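Long-range contacts in beta-amyloid-like protein (Caenorhabditis elegans, PDB 3K66), which probably binds heparin through its E2 domain and takes part in cell adhesion, as a worm homologue of the human amyloid precursor protein: residues D3-I8 / K19-R24; Q112-H117 / H124-S129; N146-L151 / A161-V166. All blocks are in the same frame, centred on the assembly; numbering follows the deposited sequence.

Contact 1: D3-I8 / K19-R24; sequences DPYFKI and KKAEMR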
ATOM      1  N   ASP A   3     -17.327   5.548  -8.699  1.00 85.25           N
ATOM      2  CA  ASP A   3     -16.593   4.451  -9.293  1.00 77.79           C
ATOM      3  C   ASP A   3     -17.123   3.152  -8.698  1.00 72.61           C
ATOM      4  O   ASP A   3     -17.470   3.104  -7.524  1.00 71.27           O
ATOM      5  CB  ASP A   3     -15.108   4.585  -8.970  1.00 75.78           C
ATOM      6  CG  ASP A   3     -14.224   3.890  -9.980  1.00 72.07           C
ATOM      7  OD1 ASP A   3     -13.894   4.534 -11.001  1.00 69.89           O
ATOM      8  OD2 ASP A   3     -13.858   2.712  -9.755  1.00 71.58           O
ATOM      9  N   PRO A   4     -17.194   2.078  -9.499  1.00 70.92           N
ATOM     10  CA  PRO A   4     -17.691   0.805  -8.961  1.00 69.26           C
ATOM     11  C   PRO A   4     -16.715   0.214  -7.929  1.00 67.93           C
ATOM     12  O   PRO A   4     -17.083  -0.622  -7.102  1.00 67.56           O
ATOM     13  CB  PRO A   4     -17.840  -0.073 -10.203  1.00 66.35           C
ATOM     14  CG  PRO A   4     -16.832   0.475 -11.142  1.00 68.87           C
ATOM     15  CD  PRO A   4     -16.886   1.969 -10.934  1.00 68.81           C
ATOM     16  N   TYR A   5     -15.468   0.674  -7.974  1.00 66.16           N
ATOM     17  CA  TYR A   5     -14.419   0.221  -7.059  1.00 65.10           C
ATOM     18  C   TYR A   5     -14.744   0.366  -5.572  1.00 64.86           C
ATOM     19  O   TYR A   5     -14.376  -0.495  -4.771  1.00 64.00           O
ATOM     20  CB  TYR A   5     -13.122   0.985  -7.340  1.00 66.22           C
ATOM     21  CG  TYR A   5     -12.095   0.813  -6.237  1.00 66.41           C
ATOM     22  CD1 TYR A   5     -11.282  -0.324  -6.191  1.00 65.97           C
ATOM     23  CD2 TYR A   5     -12.012   1.731  -5.177  1.00 66.09           C
ATOM     24  CE1 TYR A   5     -10.416  -0.557  -5.122  1.00 64.50           C
ATOM     25  CE2 TYR A   5     -11.154   1.506  -4.095  1.00 65.23           C
ATOM     26  CZ  TYR A   5     -10.359   0.355  -4.079  1.00 65.97           C
ATOM     27  OH  TYR A   5      -9.509   0.112  -3.020  1.00 64.51           O
ATOM     28  N   PHE A   6     -15.397   1.468  -5.199  1.00 67.00           N
ATOM     29  CA  PHE A   6     -15.743   1.739  -3.794  1.00 67.49           C
ATOM     30  C   PHE A   6     -16.840   0.906  -3.136  1.00 69.30           C
ATOM     31  O   PHE A   6     -16.977   0.957  -1.910  1.00 68.89           O
ATOM     32  CB  PHE A   6     -16.076   3.220  -3.598  1.00 64.51           C
ATOM     33  CG  PHE A   6     -14.908   4.128  -3.817  1.00 64.14           C
ATOM     34  CD1 PHE A   6     -14.746   4.783  -5.033  1.00 64.31           C
ATOM     35  CD2 PHE A   6     -13.942   4.285  -2.830  1.00 63.78           C
ATOM     36  CE1 PHE A   6     -13.637   5.579  -5.275  1.00 66.10           C
ATOM     37  CE2 PHE A   6     -12.820   5.077  -3.047  1.00 65.81           C
ATOM     38  CZ  PHE A   6     -12.662   5.733  -4.280  1.00 66.29           C
ATOM     39  N   LYS A   7     -17.608   0.135  -3.909  1.00 72.41           N
ATOM     40  CA  LYS A   7     -18.669  -0.679  -3.310  1.00 74.51           C
ATOM     41  C   LYS A   7     -18.520  -2.191  -3.540  1.00 75.57           C
ATOM     42  O   LYS A   7     -19.520  -2.926  -3.527  1.00 74.47           O
ATOM     43  CB  LYS A   7     -20.043  -0.196  -3.802  1.00 76.59           C
ATOM     44  N   ILE A   8     -17.272  -2.638  -3.733  1.00 75.16           N
ATOM     45  CA  ILE A   8     -16.942  -4.055  -3.973  1.00 73.50           C
ATOM     46  C   ILE A   8     -17.122  -4.839  -2.681  1.00 79.53           C
ATOM     47  O   ILE A   8     -17.156  -4.239  -1.603  1.00 80.05           O
ATOM     48  CB  ILE A   8     -15.481  -4.246  -4.454  1.00 69.08           C
ATOM     49  CG1 ILE A   8     -15.310  -3.600  -5.823  1.00 66.67           C
ATOM     50  CG2 ILE A   8     -15.144  -5.743  -4.535  1.00 66.43           C
ATOM     51  CD1 ILE A   8     -13.896  -3.702  -6.375  1.00 57.76           C
ATOM     52  N   LYS A  19      -5.416  -1.387  -8.362  1.00 64.45           N
ATOM     53  CA  LYS A  19      -4.495  -1.080  -9.453  1.00 64.34           C
ATOM     54  C   LYS A  19      -5.275  -0.592 -10.669  1.00 65.22           C
ATOM     55  O   LYS A  19      -4.834   0.296 -11.401  1.00 66.33           O
ATOM     56  CB  LYS A  19      -3.702  -2.331  -9.819  1.00 64.55           C
ATOM     57  CG  LYS A  19      -2.490  -2.019 -10.481  1.00 62.75           C
ATOM     58  N   LYS A  20      -6.447  -1.181 -10.873  1.00 67.16           N
ATOM     59  CA  LYS A  20      -7.308  -0.815 -11.993  1.00 66.83           C
ATOM     60  C   LYS A  20      -7.994   0.527 -11.735  1.00 66.80           C
ATOM     61  O   LYS A  20      -8.008   1.393 -12.615  1.00 67.83           O
ATOM     62  CB  LYS A  20      -8.354  -1.909 -12.239  1.00 68.85           C
ATOM     63  N   ALA A  21      -8.560   0.702 -10.538  1.00 62.43           N
ATOM     64  CA  ALA A  21      -9.232   1.959 -10.210  1.00 60.75           C
ATOM     65  C   ALA A  21      -8.230   3.092 -10.335  1.00 58.56           C
ATOM     66  O   ALA A  21      -8.531   4.157 -10.844  1.00 58.05           O
ATOM     67  CB  ALA A  21      -9.792   1.915  -8.802  1.00 60.09           C
ATOM     68  N   GLU A  22      -7.024   2.834  -9.871  1.00 57.68           N
ATOM     69  CA  GLU A  22      -5.982   3.825  -9.928  1.00 60.77           C
ATOM     70  C   GLU A  22      -5.668   4.286 -11.351  1.00 61.84           C
ATOM     71  O   GLU A  22      -5.352   5.448 -11.579  1.00 62.89           O
ATOM     72  CB  GLU A  22      -4.751   3.272  -9.248  1.00 60.43           C
ATOM     73  CG  GLU A  22      -3.545   4.117  -9.348  1.00 64.28           C
ATOM     74  CD  GLU A  22      -2.469   3.607  -8.425  1.00 67.26           C
ATOM     75  OE1 GLU A  22      -2.244   2.374  -8.407  1.00 66.32           O
ATOM     76  OE2 GLU A  22      -1.870   4.441  -7.707  1.00 71.82           O
ATOM     77  N   MET A  23      -5.776   3.375 -12.311  1.00 65.14           N
ATOM     78  CA  MET A  23      -5.521   3.709 -13.698  1.00 66.43           C
ATOM     79  C   MET A  23      -6.664   4.546 -14.229  1.00 65.72           C
ATOM     80  O   MET A  23      -6.444   5.526 -14.921  1.00 67.17           O
ATOM     81  CB  MET A  23      -5.369   2.439 -14.529  1.00 67.77           C
ATOM     82  CG  MET A  23      -4.255   1.530 -14.036  1.00 73.67           C
ATOM     83  SD  MET A  23      -3.885   0.038 -15.051  1.00 78.31           S
ATOM     84  CE  MET A  23      -2.066   0.179 -15.188  1.00 75.97           C
ATOM     85  N   ARG A  24      -7.885   4.153 -13.903  1.00 63.99           N
ATOM     86  CA  ARG A  24      -9.048   4.886 -14.353  1.00 66.37           C
ATOM     87  C   ARG A  24      -8.967   6.307 -13.810  1.00 66.22           C
ATOM     88  O   ARG A  24      -9.283   7.273 -14.505  1.00 66.57           O
ATOM     89  CB  ARG A  24     -10.320   4.175 -13.877  1.00 68.56           C
ATOM     90  CG  ARG A  24     -10.199   2.679 -14.065  1.00 73.18           C
ATOM     91  CD  ARG A  24     -11.528   1.976 -14.270  1.00 76.57           C
ATOM     92  NE  ARG A  24     -11.772   0.951 -13.254  1.00 78.25           N
ATOM     93  CZ  ARG A  24     -12.222   1.221 -12.035  1.00 80.08           C
ATOM     94  NH1 ARG A  24     -12.479   2.478 -11.691  1.00 79.86           N
ATOM     95  NH2 ARG A  24     -12.405   0.240 -11.163  1.00 81.55           N
TER
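Asp3 and Arg24 pair opposite charges where the chain leading into helix 14-53 lies back against that helix. The pair is a salt bridge, modelled too short to trust, with the place of Arg24 NH1 less sure; as built, the carboxylate and guanidinium planes are nearly coplanar, 18° apart, and Asp3 OD2 lies at the guanidinium edge. An arginine suits the site because it is long enough to come back over its own helix: Ala21 CA lies 3.5 Å above the centre of the Arg24 guanidinium.

A second polar link stays within 3-8. Tyr5 N donates to Asp3 OD2 at 3.1 Å, on the anti side of the carboxylate, closing an Asx turn.

The apolar part is small. With CG anti to the backbone N (chi1 166°), the base of the Tyr5 ring meets Ala21 CB, which approaches obliquely, 3.6 Å from CG of Tyr5. A methyl this small lets the two CA atoms come within 6.3 Å. Tyr5 CB lies at the edge of the Arg24 guanidinium, near its plane.

The tyrosine hydroxyl is hydrogen-bonded to Glu14, while Arg94 makes a cation-pi contact with Tyr5 and bonds its carbonyl. Tyr5 and Phe6 also touch helix 55-119, as does Ala21 through Ile87, so the N-terminal segment packs against both helix 14-53 and helix 55-119.

Contact 2: Q112-H117 / H124-S129; sequences QALATH and HSVLQS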
ATOM      1  N   GLN A 112      -5.807 -25.875  15.589  1.00 81.14           N
ATOM      2  CA  GLN A 112      -6.508 -27.136  15.400  1.00 84.52           C
ATOM      3  C   GLN A 112      -5.426 -28.175  15.119  1.00 85.58           C
ATOM      4  O   GLN A 112      -5.429 -29.272  15.689  1.00 84.90           O
ATOM      5  CB  GLN A 112      -7.502 -27.049  14.230  1.00 85.09           C
ATOM      6  CG  GLN A 112      -8.869 -27.701  14.532  1.00 90.99           C
ATOM      7  CD  GLN A 112      -9.906 -27.519  13.428  1.00 94.00           C
ATOM      8  OE1 GLN A 112     -11.082 -27.231  13.696  1.00 94.33           O
ATOM      9  NE2 GLN A 112      -9.485 -27.703  12.195  1.00 94.43           N
ATOM     10  N   ALA A 113      -4.492 -27.809  14.248  1.00 82.89           N
ATOM     11  CA  ALA A 113      -3.396 -28.696  13.888  1.00 82.10           C
ATOM     12  C   ALA A 113      -2.749 -29.232  15.157  1.00 81.38           C
ATOM     13  O   ALA A 113      -2.386 -30.406  15.241  1.00 80.86           O
ATOM     14  CB  ALA A 113      -2.367 -27.949  13.052  1.00 83.39           C
ATOM     15  N   LEU A 114      -2.597 -28.357  16.144  1.00 81.05           N
ATOM     16  CA  LEU A 114      -1.986 -28.743  17.411  1.00 79.33           C
ATOM     17  C   LEU A 114      -2.907 -29.618  18.251  1.00 81.17           C
ATOM     18  O   LEU A 114      -2.499 -30.679  18.733  1.00 81.95           O
ATOM     19  CB  LEU A 114      -1.583 -27.504  18.219  1.00 73.61           C
ATOM     20  CG  LEU A 114      -0.235 -26.883  17.870  1.00 70.76           C
ATOM     21  CD1 LEU A 114      -0.079 -25.580  18.624  1.00 64.03           C
ATOM     22  CD2 LEU A 114       0.911 -27.858  18.206  1.00 65.36           C
ATOM     23  N   ALA A 115      -4.145 -29.169  18.443  1.00 81.72           N
ATOM     24  CA  ALA A 115      -5.100 -29.935  19.228  1.00 81.46           C
ATOM     25  C   ALA A 115      -5.205 -31.337  18.640  1.00 82.08           C
ATOM     26  O   ALA A 115      -5.111 -32.321  19.370  1.00 81.14           O
ATOM     27  CB  ALA A 115      -6.460 -29.246  19.240  1.00 83.70           C
ATOM     28  N   THR A 116      -5.382 -31.431  17.324  1.00 81.40           N
ATOM     29  CA  THR A 116      -5.480 -32.731  16.665  1.00 82.81           C
ATOM     30  C   THR A 116      -4.230 -33.558  16.877  1.00 84.99           C
ATOM     31  O   THR A 116      -4.254 -34.777  16.781  1.00 86.71           O
ATOM     32  CB  THR A 116      -5.704 -32.590  15.159  1.00 82.34           C
ATOM     33  OG1 THR A 116      -7.036 -32.123  14.917  1.00 81.95           O
ATOM     34  CG2 THR A 116      -5.491 -33.922  14.457  1.00 80.24           C
ATOM     35  N   HIS A 117      -3.136 -32.886  17.189  1.00 86.47           N
ATOM     36  CA  HIS A 117      -1.872 -33.566  17.414  1.00 87.04           C
ATOM     37  C   HIS A 117      -1.815 -34.257  18.763  1.00 91.24           C
ATOM     38  O   HIS A 117      -1.239 -35.334  18.885  1.00 93.07           O
ATOM     39  CB  HIS A 117      -0.715 -32.582  17.320  1.00 83.99           C
ATOM     40  CG  HIS A 117       0.622 -33.244  17.334  1.00 79.73           C
ATOM     41  ND1 HIS A 117       1.098 -33.972  16.261  1.00 76.39           N
ATOM     42  CD2 HIS A 117       1.566 -33.340  18.299  1.00 77.65           C
ATOM     43  CE1 HIS A 117       2.273 -34.484  16.565  1.00 74.45           C
ATOM     44  NE2 HIS A 117       2.583 -34.117  17.797  1.00 75.02           N
ATOM     45  N   HIS A 124       3.080 -33.084  10.038  1.00 85.32           N
ATOM     46  CA  HIS A 124       3.145 -32.239   8.851  1.00 84.60           C
ATOM     47  C   HIS A 124       2.145 -31.094   8.835  1.00 80.65           C
ATOM     48  O   HIS A 124       2.506 -29.950   8.571  1.00 80.60           O
ATOM     49  CB  HIS A 124       2.965 -33.108   7.597  1.00 91.23           C
ATOM     50  CG  HIS A 124       2.577 -32.345   6.371  1.00 98.37           C
ATOM     51  ND1 HIS A 124       1.306 -31.832   6.188  1.00102.51           N
ATOM     52  CD2 HIS A 124       3.272 -32.014   5.256  1.00102.14           C
ATOM     53  CE1 HIS A 124       1.241 -31.228   5.019  1.00105.92           C
ATOM     54  NE2 HIS A 124       2.420 -31.323   4.430  1.00105.64           N
ATOM     55  N   SER A 125       0.886 -31.396   9.114  1.00 78.28           N
ATOM     56  CA  SER A 125      -0.139 -30.363   9.103  1.00 74.40           C
ATOM     57  C   SER A 125       0.191 -29.204  10.039  1.00 71.39           C
ATOM     58  O   SER A 125      -0.042 -28.041   9.705  1.00 69.23           O
ATOM     59  CB  SER A 125      -1.502 -30.959   9.464  1.00 73.84           C
ATOM     60  OG  SER A 125      -2.520 -29.989   9.345  1.00 72.36           O
ATOM     61  N   VAL A 126       0.738 -29.515  11.210  1.00 67.27           N
ATOM     62  CA  VAL A 126       1.082 -28.460  12.160  1.00 66.30           C
ATOM     63  C   VAL A 126       1.999 -27.444  11.491  1.00 66.61           C
ATOM     64  O   VAL A 126       1.727 -26.235  11.524  1.00 64.89           O
ATOM     65  CB  VAL A 126       1.724 -29.054  13.454  1.00 65.51           C
ATOM     66  CG1 VAL A 126       2.630 -28.036  14.139  1.00 60.71           C
ATOM     67  CG2 VAL A 126       0.617 -29.458  14.425  1.00 64.33           C
ATOM     68  N   LEU A 127       3.066 -27.950  10.875  1.00 65.78           N
ATOM     69  CA  LEU A 127       4.052 -27.134  10.176  1.00 65.55           C
ATOM     70  C   LEU A 127       3.464 -26.297   9.035  1.00 67.74           C
ATOM     71  O   LEU A 127       3.628 -25.080   9.001  1.00 68.62           O
ATOM     72  CB  LEU A 127       5.161 -28.036   9.636  1.00 63.55           C
ATOM     73  CG  LEU A 127       6.268 -27.436   8.764  1.00 61.82           C
ATOM     74  CD1 LEU A 127       6.850 -26.195   9.408  1.00 61.66           C
ATOM     75  CD2 LEU A 127       7.358 -28.468   8.583  1.00 60.74           C
ATOM     76  N   GLN A 128       2.775 -26.949   8.102  1.00 71.84           N
ATOM     77  CA  GLN A 128       2.168 -26.247   6.968  1.00 73.54           C
ATOM     78  C   GLN A 128       1.248 -25.170   7.493  1.00 73.77           C
ATOM     79  O   GLN A 128       1.037 -24.137   6.854  1.00 74.77           O
ATOM     80  CB  GLN A 128       1.364 -27.214   6.096  1.00 74.31           C
ATOM     81  CG  GLN A 128       1.964 -27.351   4.814  1.00 78.94           C
ATOM     82  N   SER A 129       0.704 -25.424   8.677  1.00 71.41           N
ATOM     83  CA  SER A 129      -0.207 -24.485   9.311  1.00 70.13           C
ATOM     84  C   SER A 129       0.571 -23.275   9.820  1.00 68.84           C
ATOM     85  O   SER A 129       0.202 -22.117   9.592  1.00 67.80           O
ATOM     86  CB  SER A 129      -0.930 -25.168  10.464  1.00 71.24           C
ATOM     87  OG  SER A 129      -2.084 -24.434  10.796  1.00 72.97           O
TER
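Ala113 and Val126, their CA atoms 4.8 Å apart, mark the nearest point between two nearly antiparallel helix segments whose axes come within 8.5 Å at an angle of 164°. So close an approach favours small residues. Ala113 CB faces the backbone of the other segment, lying 3.6 Å from both CA and CG2 of Val126. Ser125 and Ser129, one helical turn apart, flank that methyl; CB of Ser129 comes to 4.1 Å from Ala113 CB. Serines add little bulk here, which keeps the backbones near each other.

This is a helical hairpin, in which helix 55-119 ends, turns through a few residues and returns as helix 123-154. Asn122 of the turn donates its side-chain ND2 to the carbonyl oxygen of Ala113, tying the turn back to the last turns of the incoming helix.

Val126 is the apolar counterpart. Its CG2, anti to the carbonyl carbon and beside the backbone N, rests against the backbone of Ala113 and meets Leu114 CD2 at 4.1 Å, the two side chains passing at a slant. Leu190 of helix 188-191 packs on Leu114, Val126 and His117 alike. The His117 ring turns its polar atoms to other partners, NE2 to Asp189 and ND1, weakly, to the backbone N of Asn122.

Contact 3: N146-L151 / A161-V166; sequences NRYRHL and AYKPTV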
ATOM      1  N   ASN A 146       6.696  -1.177   2.975  1.00 67.37           N
ATOM      2  CA  ASN A 146       6.467  -0.571   1.675  1.00 70.30           C
ATOM      3  C   ASN A 146       5.687   0.736   1.793  1.00 73.32           C
ATOM      4  O   ASN A 146       6.043   1.723   1.164  1.00 75.65           O
ATOM      5  CB  ASN A 146       5.778  -1.572   0.740  1.00 66.40           C
ATOM      6  CG  ASN A 146       6.726  -2.678   0.281  1.00 64.33           C
ATOM      7  OD1 ASN A 146       6.299  -3.701  -0.260  1.00 65.22           O
ATOM      8  ND2 ASN A 146       8.030  -2.471   0.499  1.00 61.16           N
ATOM      9  N   ARG A 147       4.664   0.765   2.635  1.00 75.92           N
ATOM     10  CA  ARG A 147       3.893   1.988   2.821  1.00 79.35           C
ATOM     11  C   ARG A 147       4.841   3.116   3.284  1.00 77.40           C
ATOM     12  O   ARG A 147       4.798   4.239   2.793  1.00 77.76           O
ATOM     13  CB  ARG A 147       2.790   1.749   3.860  1.00 84.92           C
ATOM     14  CG  ARG A 147       1.586   2.706   3.779  1.00 94.32           C
ATOM     15  CD  ARG A 147       0.388   2.091   4.511  1.00102.76           C
ATOM     16  NE  ARG A 147      -0.811   2.934   4.507  1.00108.95           N
ATOM     17  CZ  ARG A 147      -0.948   4.060   5.215  1.00110.25           C
ATOM     18  NH1 ARG A 147       0.041   4.502   5.998  1.00110.37           N
ATOM     19  NH2 ARG A 147      -2.082   4.747   5.155  1.00109.51           N
ATOM     20  N   TYR A 148       5.712   2.794   4.227  1.00 76.13           N
ATOM     21  CA  TYR A 148       6.669   3.749   4.758  1.00 75.27           C
ATOM     22  C   TYR A 148       7.592   4.196   3.646  1.00 75.24           C
ATOM     23  O   TYR A 148       8.070   5.334   3.641  1.00 74.25           O
ATOM     24  CB  TYR A 148       7.481   3.094   5.873  1.00 75.01           C
ATOM     25  CG  TYR A 148       8.509   3.981   6.520  1.00 73.87           C
ATOM     26  CD1 TYR A 148       8.125   5.127   7.193  1.00 73.89           C
ATOM     27  CD2 TYR A 148       9.866   3.663   6.469  1.00 73.69           C
ATOM     28  CE1 TYR A 148       9.063   5.943   7.804  1.00 75.76           C
ATOM     29  CE2 TYR A 148      10.813   4.469   7.078  1.00 74.84           C
ATOM     30  CZ  TYR A 148      10.403   5.607   7.743  1.00 75.37           C
ATOM     31  OH  TYR A 148      11.333   6.418   8.355  1.00 76.58           O
ATOM     32  N   ARG A 149       7.870   3.288   2.716  1.00 75.67           N
ATOM     33  CA  ARG A 149       8.737   3.622   1.591  1.00 76.81           C
ATOM     34  C   ARG A 149       8.040   4.648   0.681  1.00 77.14           C
ATOM     35  O   ARG A 149       8.573   5.730   0.448  1.00 76.44           O
ATOM     36  CB  ARG A 149       9.110   2.351   0.821  1.00 75.99           C
ATOM     37  N   HIS A 150       6.847   4.320   0.187  1.00 76.50           N
ATOM     38  CA  HIS A 150       6.093   5.241  -0.670  1.00 78.36           C
ATOM     39  C   HIS A 150       5.949   6.591   0.013  1.00 79.17           C
ATOM     40  O   HIS A 150       6.227   7.616  -0.579  1.00 80.52           O
ATOM     41  CB  HIS A 150       4.697   4.681  -0.986  1.00 78.91           C
ATOM     42  CG  HIS A 150       3.968   5.527  -1.873  1.00 80.37           C
ATOM     43  N   LEU A 151       5.522   6.589   1.270  1.00 82.64           N
ATOM     44  CA  LEU A 151       5.348   7.835   2.014  1.00 83.91           C
ATOM     45  C   LEU A 151       6.656   8.602   2.187  1.00 86.09           C
ATOM     46  O   LEU A 151       6.639   9.822   2.276  1.00 86.14           O
ATOM     47  CB  LEU A 151       4.696   7.545   3.375  1.00 80.47           C
ATOM     48  CG  LEU A 151       3.206   7.239   3.227  1.00 80.88           C
ATOM     49  CD1 LEU A 151       2.765   6.171   4.211  1.00 79.42           C
ATOM     50  CD2 LEU A 151       2.422   8.530   3.411  1.00 80.30           C
ATOM     51  N   ALA A 161       5.389  11.098  10.516  1.00 80.69           N
ATOM     52  CA  ALA A 161       4.265  10.914  11.433  1.00 80.59           C
ATOM     53  C   ALA A 161       3.744   9.486  11.333  1.00 80.88           C
ATOM     54  O   ALA A 161       2.621   9.186  11.750  1.00 81.47           O
ATOM     55  CB  ALA A 161       3.145  11.900  11.101  1.00 80.42           C
ATOM     56  N   TYR A 162       4.567   8.608  10.772  1.00 79.09           N
ATOM     57  CA  TYR A 162       4.192   7.224  10.598  1.00 78.19           C
ATOM     58  C   TYR A 162       5.260   6.325  11.193  1.00 78.35           C
ATOM     59  O   TYR A 162       4.957   5.233  11.684  1.00 77.66           O
ATOM     60  CB  TYR A 162       4.028   6.932   9.111  1.00 78.86           C
ATOM     61  CG  TYR A 162       3.418   5.584   8.794  1.00 79.39           C
ATOM     62  CD1 TYR A 162       2.190   5.209   9.341  1.00 78.85           C
ATOM     63  CD2 TYR A 162       4.031   4.715   7.888  1.00 80.21           C
ATOM     64  CE1 TYR A 162       1.582   4.009   8.988  1.00 79.60           C
ATOM     65  CE2 TYR A 162       3.432   3.514   7.523  1.00 80.88           C
ATOM     66  CZ  TYR A 162       2.204   3.165   8.072  1.00 81.36           C
ATOM     67  OH  TYR A 162       1.581   2.001   7.678  1.00 80.16           O
ATOM     68  N   LYS A 163       6.503   6.795  11.171  1.00 78.87           N
ATOM     69  CA  LYS A 163       7.607   6.000  11.676  1.00 79.05           C
ATOM     70  C   LYS A 163       7.320   5.378  13.030  1.00 81.00           C
ATOM     71  O   LYS A 163       7.393   4.162  13.174  1.00 82.26           O
ATOM     72  CB  LYS A 163       8.897   6.823  11.727  1.00 76.62           C
ATOM     73  CG  LYS A 163      10.137   5.980  12.009  1.00 72.61           C
ATOM     74  CD  LYS A 163      11.425   6.762  11.807  1.00 72.73           C
ATOM     75  CE  LYS A 163      12.659   5.849  11.942  1.00 73.45           C
ATOM     76  NZ  LYS A 163      13.949   6.476  11.483  1.00 73.61           N
ATOM     77  N   PRO A 164       6.968   6.191  14.034  1.00 83.04           N
ATOM     78  CA  PRO A 164       6.690   5.585  15.340  1.00 82.50           C
ATOM     79  C   PRO A 164       5.730   4.403  15.176  1.00 80.82           C
ATOM     80  O   PRO A 164       5.923   3.332  15.765  1.00 80.48           O
ATOM     81  CB  PRO A 164       6.086   6.744  16.131  1.00 84.53           C
ATOM     82  CG  PRO A 164       5.394   7.544  15.072  1.00 86.22           C
ATOM     83  CD  PRO A 164       6.424   7.557  13.964  1.00 84.51           C
ATOM     84  N   THR A 165       4.709   4.603  14.350  1.00 77.42           N
ATOM     85  CA  THR A 165       3.706   3.573  14.061  1.00 75.16           C
ATOM     86  C   THR A 165       4.297   2.315  13.389  1.00 73.14           C
ATOM     87  O   THR A 165       3.935   1.179  13.721  1.00 72.05           O
ATOM     88  CB  THR A 165       2.606   4.168  13.147  1.00 74.36           C
ATOM     89  OG1 THR A 165       1.978   5.267  13.824  1.00 74.07           O
ATOM     90  CG2 THR A 165       1.563   3.131  12.788  1.00 70.87           C
ATOM     91  N   VAL A 166       5.189   2.527  12.426  1.00 72.10           N
ATOM     92  CA  VAL A 166       5.817   1.419  11.704  1.00 70.19           C
ATOM     93  C   VAL A 166       6.648   0.576  12.660  1.00 70.56           C
ATOM     94  O   VAL A 166       6.554  -0.649  12.642  1.00 70.36           O
ATOM     95  CB  VAL A 166       6.727   1.935  10.550  1.00 69.80           C
ATOM     96  CG1 VAL A 166       7.592   0.818   9.989  1.00 68.87           C
ATOM     97  CG2 VAL A 166       5.874   2.517   9.432  1.00 70.09           C
TER
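Tyr162 fits its ring into a hollow of helix 123-154 lined by Arg147, Tyr148 and Leu151, where the chain reverses through helix 156-160 and helix 163-182 starts back beside helix 123-154, roughly antiparallel. Tyr162 is the N-cap of helix 163-182; its CG, anti to the backbone N (chi1 -170°), starts the ring toward helix 123-154. Over one ring face lies NH1 of Arg147, 3.3 Å from Tyr162 CZ, with guanidinium and ring planes 50° apart. Leu151 CD1 closes on Tyr162 CD2 at 4.2 Å. An alanine at Tyr162 would probably leave a gap between Tyr148 and Leu151 and set the Arg147 guanidinium free to turn.

The fit is reciprocal. Tyr148 enters the space between Tyr162, Lys163 and Val166, its ring and that of Tyr162 sliding past each other in opposite directions. Tyr162 CD2 lies at the edge of the Tyr148 ring, near its plane. Val166, a compact branched residue, brings CG2 to 3.9 Å from Tyr148 CB at the ring's base. A lysine suits the outer end, where its extended methylenes can pack while the amine stays at the surface: CD of Lys163 lies 3.5 Å from OH of Tyr148.

How the contacts relate
Contact 2 is the buried member of the set, contact 1 is partly buried and contact 3 lies at the surface, although contact 2 is the farthest from the centre of the chain. Contacts 2 and 3 share helix 123-154, using parts of it whose contact centres are 35 Å apart. Contact 1 involves helix 14-53, and its residues also reach helix 55-119, the helix that contact 2 turns back upon. Chemistry follows place: small residues, alanine and serine, with branched apolar valine and leucine serve the tight hairpin, large aromatic rings with long basic chains serve the surface reversal after helix 123-154, and only contact 1 bridges its segments with paired charges. None of the three touches another.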